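Long-range contact in 4'-phospho-dehydrooxetanocin synthase (PDB 5UL2), which catalyses the cobalamin- and radical SAM-dependent oxidative ring contraction of dAMP to an oxetane aldehyde in the biosynthesis of oxetanocin A: residues Y62-S67 and E110-L115. Sequence-based numbering, arbitrary orientation.
Sequences YVIEDS and ELYEHL
Leu115 and Tyr62 meet in a CH-pi contact: the methyl CD2 of Leu115 stands over the centre of the Tyr62 ring, 3.7 Å from its centroid and only 10° off the ring normal. A second, looser one joins Ser67 to Tyr112, with Ser67 CB lying 4.3 Å from the centroid of the Tyr112 ring and displaced toward the rim. Ser67 is small enough to let the chain pass close to this face, and its OG turns instead to Asp66 OD1.

Aliphatic packing links the two rings. Ile64, branched at CB, serves both partners: CG2 comes in the ring plane to the edge of Tyr112, 3.5 Å from its CE1, while CD1 reaches tip to tip to Leu115 CD1 at 3.7 Å. Leucine's forked end suits this place, one methyl for each neighbour. The Tyr112 ring is swung away from its own backbone N (chi1 -176°), which carries it to Ile64 and Ser67.

Each tyrosine offers a flat apolar ring here while its hydroxyl bonds elsewhere, Tyr62 OH to Gln151 and Asn82, Tyr112 OH to Arg49. Segment 110-115, on helix 109-114, packs against the antiparallel sheet, Leu115 also touching Leu51 and Ile70, probably in the N-terminal domain, away from the cofactor sites. Cohesion between the segments is essentially apolar, resting on shape and dispersion.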
ATOM      1  N   TYR A  62     -16.255 -31.059  -8.167  1.00 44.85           N
ATOM      2  CA  TYR A  62     -16.963 -32.193  -7.588  1.00 45.85           C
ATOM      3  C   TYR A  62     -18.312 -32.317  -8.283  1.00 49.02           C
ATOM      4  O   TYR A  62     -19.134 -31.397  -8.214  1.00 50.75           O
ATOM      5  CB  TYR A  62     -17.154 -32.024  -6.079  1.00 44.35           C
ATOM      6  CG  TYR A  62     -15.868 -31.898  -5.292  1.00 46.00           C
ATOM      7  CD1 TYR A  62     -15.282 -30.656  -5.078  1.00 39.56           C
ATOM      8  CD2 TYR A  62     -15.245 -33.017  -4.754  1.00 39.14           C
ATOM      9  CE1 TYR A  62     -14.111 -30.533  -4.360  1.00 37.63           C
ATOM     10  CE2 TYR A  62     -14.072 -32.905  -4.034  1.00 41.29           C
ATOM     11  CZ  TYR A  62     -13.509 -31.660  -3.838  1.00 42.60           C
ATOM     12  OH  TYR A  62     -12.340 -31.536  -3.122  1.00 39.40           O
ATOM     13  N   VAL A  63     -18.534 -33.441  -8.955  1.00 50.35           N
ATOM     14  CA  VAL A  63     -19.813 -33.741  -9.587  1.00 52.23           C
ATOM     15  C   VAL A  63     -20.519 -34.768  -8.711  1.00 55.89           C
ATOM     16  O   VAL A  63     -20.078 -35.917  -8.600  1.00 50.16           O
ATOM     17  CB  VAL A  63     -19.636 -34.251 -11.022  1.00 52.06           C
ATOM     18  CG1 VAL A  63     -20.992 -34.399 -11.694  1.00 55.33           C
ATOM     19  CG2 VAL A  63     -18.744 -33.311 -11.812  1.00 47.90           C
ATOM     20  N   ILE A  64     -21.616 -34.356  -8.087  1.00 57.05           N
ATOM     21  CA  ILE A  64     -22.329 -35.188  -7.123  1.00 56.39           C
ATOM     22  C   ILE A  64     -23.526 -35.790  -7.853  1.00 62.67           C
ATOM     23  O   ILE A  64     -24.607 -35.201  -7.912  1.00 60.61           O
ATOM     24  CB  ILE A  64     -22.747 -34.390  -5.889  1.00 56.20           C
ATOM     25  CG1 ILE A  64     -21.529 -33.706  -5.263  1.00 50.49           C
ATOM     26  CG2 ILE A  64     -23.436 -35.291  -4.878  1.00 49.79           C
ATOM     27  CD1 ILE A  64     -21.867 -32.806  -4.097  1.00 51.18           C
ATOM     28  N   GLU A  65     -23.324 -36.978  -8.435  1.00 66.52           N
ATOM     29  CA  GLU A  65     -24.457 -37.757  -8.928  1.00 70.44           C
ATOM     30  C   GLU A  65     -25.450 -38.027  -7.809  1.00 68.59           C
ATOM     31  O   GLU A  65     -26.668 -37.941  -8.006  1.00 75.63           O
ATOM     32  CB  GLU A  65     -23.982 -39.088  -9.511  1.00 77.35           C
ATOM     33  CG  GLU A  65     -23.359 -39.031 -10.888  1.00 74.28           C
ATOM     34  CD  GLU A  65     -23.278 -40.408 -11.523  1.00 74.64           C
ATOM     35  OE1 GLU A  65     -24.108 -41.271 -11.168  1.00 75.57           O
ATOM     36  OE2 GLU A  65     -22.387 -40.633 -12.369  1.00 79.69           O
ATOM     37  N   ASP A  66     -24.938 -38.351  -6.628  1.00 69.93           N
ATOM     38  CA  ASP A  66     -25.715 -38.727  -5.457  1.00 73.70           C
ATOM     39  C   ASP A  66     -24.734 -38.747  -4.295  1.00 76.02           C
ATOM     40  O   ASP A  66     -23.517 -38.684  -4.492  1.00 76.17           O
ATOM     41  CB  ASP A  66     -26.402 -40.084  -5.655  1.00 74.64           C
ATOM     42  CG  ASP A  66     -27.380 -40.419  -4.547  1.00 90.85           C
ATOM     43  OD1 ASP A  66     -26.949 -40.531  -3.380  1.00 93.39           O
ATOM     44  OD2 ASP A  66     -28.585 -40.567  -4.845  1.00105.34           O
ATOM     45  N   SER A  67     -25.273 -38.823  -3.075  1.00 81.44           N
ATOM     46  CA  SER A  67     -24.404 -38.883  -1.903  1.00 79.13           C
ATOM     47  C   SER A  67     -23.468 -40.083  -1.960  1.00 84.41           C
ATOM     48  O   SER A  67     -22.372 -40.044  -1.386  1.00 76.73           O
ATOM     49  CB  SER A  67     -25.245 -38.927  -0.626  1.00 81.74           C
ATOM     50  OG  SER A  67     -25.995 -40.127  -0.550  1.00 86.43           O
ATOM     51  N   GLU A 110     -19.878 -39.728   4.218  1.00 61.32           N
ATOM     52  CA  GLU A 110     -19.259 -38.654   4.986  1.00 62.64           C
ATOM     53  C   GLU A 110     -18.624 -37.608   4.080  1.00 56.52           C
ATOM     54  O   GLU A 110     -18.575 -36.428   4.442  1.00 58.85           O
ATOM     55  CB  GLU A 110     -18.224 -39.228   5.952  1.00 63.98           C
ATOM     56  CG  GLU A 110     -18.823 -40.119   7.022  1.00 68.98           C
ATOM     57  CD  GLU A 110     -17.771 -40.852   7.824  1.00 88.17           C
ATOM     58  OE1 GLU A 110     -16.577 -40.753   7.469  1.00 92.87           O
ATOM     59  OE2 GLU A 110     -18.139 -41.530   8.806  1.00 90.02           O
ATOM     60  N   LEU A 111     -18.139 -38.016   2.903  1.00 56.23           N
ATOM     61  CA  LEU A 111     -17.557 -37.053   1.973  1.00 52.91           C
ATOM     62  C   LEU A 111     -18.599 -36.049   1.499  1.00 55.46           C
ATOM     63  O   LEU A 111     -18.289 -34.869   1.295  1.00 54.81           O
ATOM     64  CB  LEU A 111     -16.932 -37.780   0.782  1.00 45.45           C
ATOM     65  CG  LEU A 111     -16.325 -36.875  -0.292  1.00 50.90           C
ATOM     66  CD1 LEU A 111     -15.239 -35.991   0.307  1.00 44.88           C
ATOM     67  CD2 LEU A 111     -15.780 -37.688  -1.456  1.00 45.17           C
ATOM     68  N   TYR A 112     -19.844 -36.499   1.320  1.00 60.28           N
ATOM     69  CA  TYR A 112     -20.914 -35.589   0.929  1.00 51.34           C
ATOM     70  C   TYR A 112     -21.130 -34.502   1.974  1.00 53.31           C
ATOM     71  O   TYR A 112     -21.461 -33.364   1.627  1.00 57.60           O
ATOM     72  CB  TYR A 112     -22.206 -36.374   0.695  1.00 59.70           C
ATOM     73  CG  TYR A 112     -23.362 -35.533   0.200  1.00 73.18           C
ATOM     74  CD1 TYR A 112     -23.531 -35.282  -1.154  1.00 80.86           C
ATOM     75  CD2 TYR A 112     -24.289 -34.998   1.087  1.00 80.03           C
ATOM     76  CE1 TYR A 112     -24.588 -34.516  -1.612  1.00 87.35           C
ATOM     77  CE2 TYR A 112     -25.349 -34.230   0.637  1.00 80.04           C
ATOM     78  CZ  TYR A 112     -25.493 -33.994  -0.714  1.00 90.64           C
ATOM     79  OH  TYR A 112     -26.544 -33.232  -1.170  1.00 98.95           O
ATOM     80  N   GLU A 113     -20.938 -34.829   3.254  1.00 53.64           N
ATOM     81  CA  GLU A 113     -21.085 -33.824   4.301  1.00 51.30           C
ATOM     82  C   GLU A 113     -19.925 -32.836   4.284  1.00 55.24           C
ATOM     83  O   GLU A 113     -20.112 -31.646   4.563  1.00 58.55           O
ATOM     84  CB  GLU A 113     -21.204 -34.505   5.663  1.00 53.91           C
ATOM     85  CG  GLU A 113     -22.400 -35.441   5.778  1.00 71.90           C
ATOM     86  CD  GLU A 113     -22.444 -36.189   7.099  1.00 92.46           C
ATOM     87  OE1 GLU A 113     -21.757 -35.765   8.054  1.00 88.94           O
ATOM     88  OE2 GLU A 113     -23.166 -37.208   7.179  1.00 87.15           O
ATOM     89  N   HIS A 114     -18.717 -33.309   3.960  1.00 58.46           N
ATOM     90  CA  HIS A 114     -17.576 -32.406   3.848  1.00 50.06           C
ATOM     91  C   HIS A 114     -17.760 -31.406   2.714  1.00 52.32           C
ATOM     92  O   HIS A 114     -17.200 -30.305   2.761  1.00 54.18           O
ATOM     93  CB  HIS A 114     -16.287 -33.203   3.636  1.00 45.86           C
ATOM     94  CG  HIS A 114     -15.671 -33.709   4.904  1.00 51.21           C
ATOM     95  ND1 HIS A 114     -16.115 -34.843   5.548  1.00 50.83           N
ATOM     96  CD2 HIS A 114     -14.642 -33.234   5.644  1.00 44.70           C
ATOM     97  CE1 HIS A 114     -15.386 -35.045   6.632  1.00 52.14           C
ATOM     98  NE2 HIS A 114     -14.486 -34.082   6.713  1.00 51.97           N
ATOM     99  N   LEU A 115     -18.540 -31.765   1.693  1.00 54.64           N
ATOM    100  CA  LEU A 115     -18.740 -30.906   0.535  1.00 50.27           C
ATOM    101  C   LEU A 115     -19.740 -29.785   0.781  1.00 51.37           C
ATOM    102  O   LEU A 115     -19.864 -28.894  -0.066  1.00 48.54           O
ATOM    103  CB  LEU A 115     -19.194 -31.742  -0.662  1.00 50.56           C
ATOM    104  CG  LEU A 115     -18.147 -32.719  -1.194  1.00 47.48           C
ATOM    105  CD1 LEU A 115     -18.680 -33.480  -2.398  1.00 47.42           C
ATOM    106  CD2 LEU A 115     -16.869 -31.974  -1.542  1.00 45.16           C
TER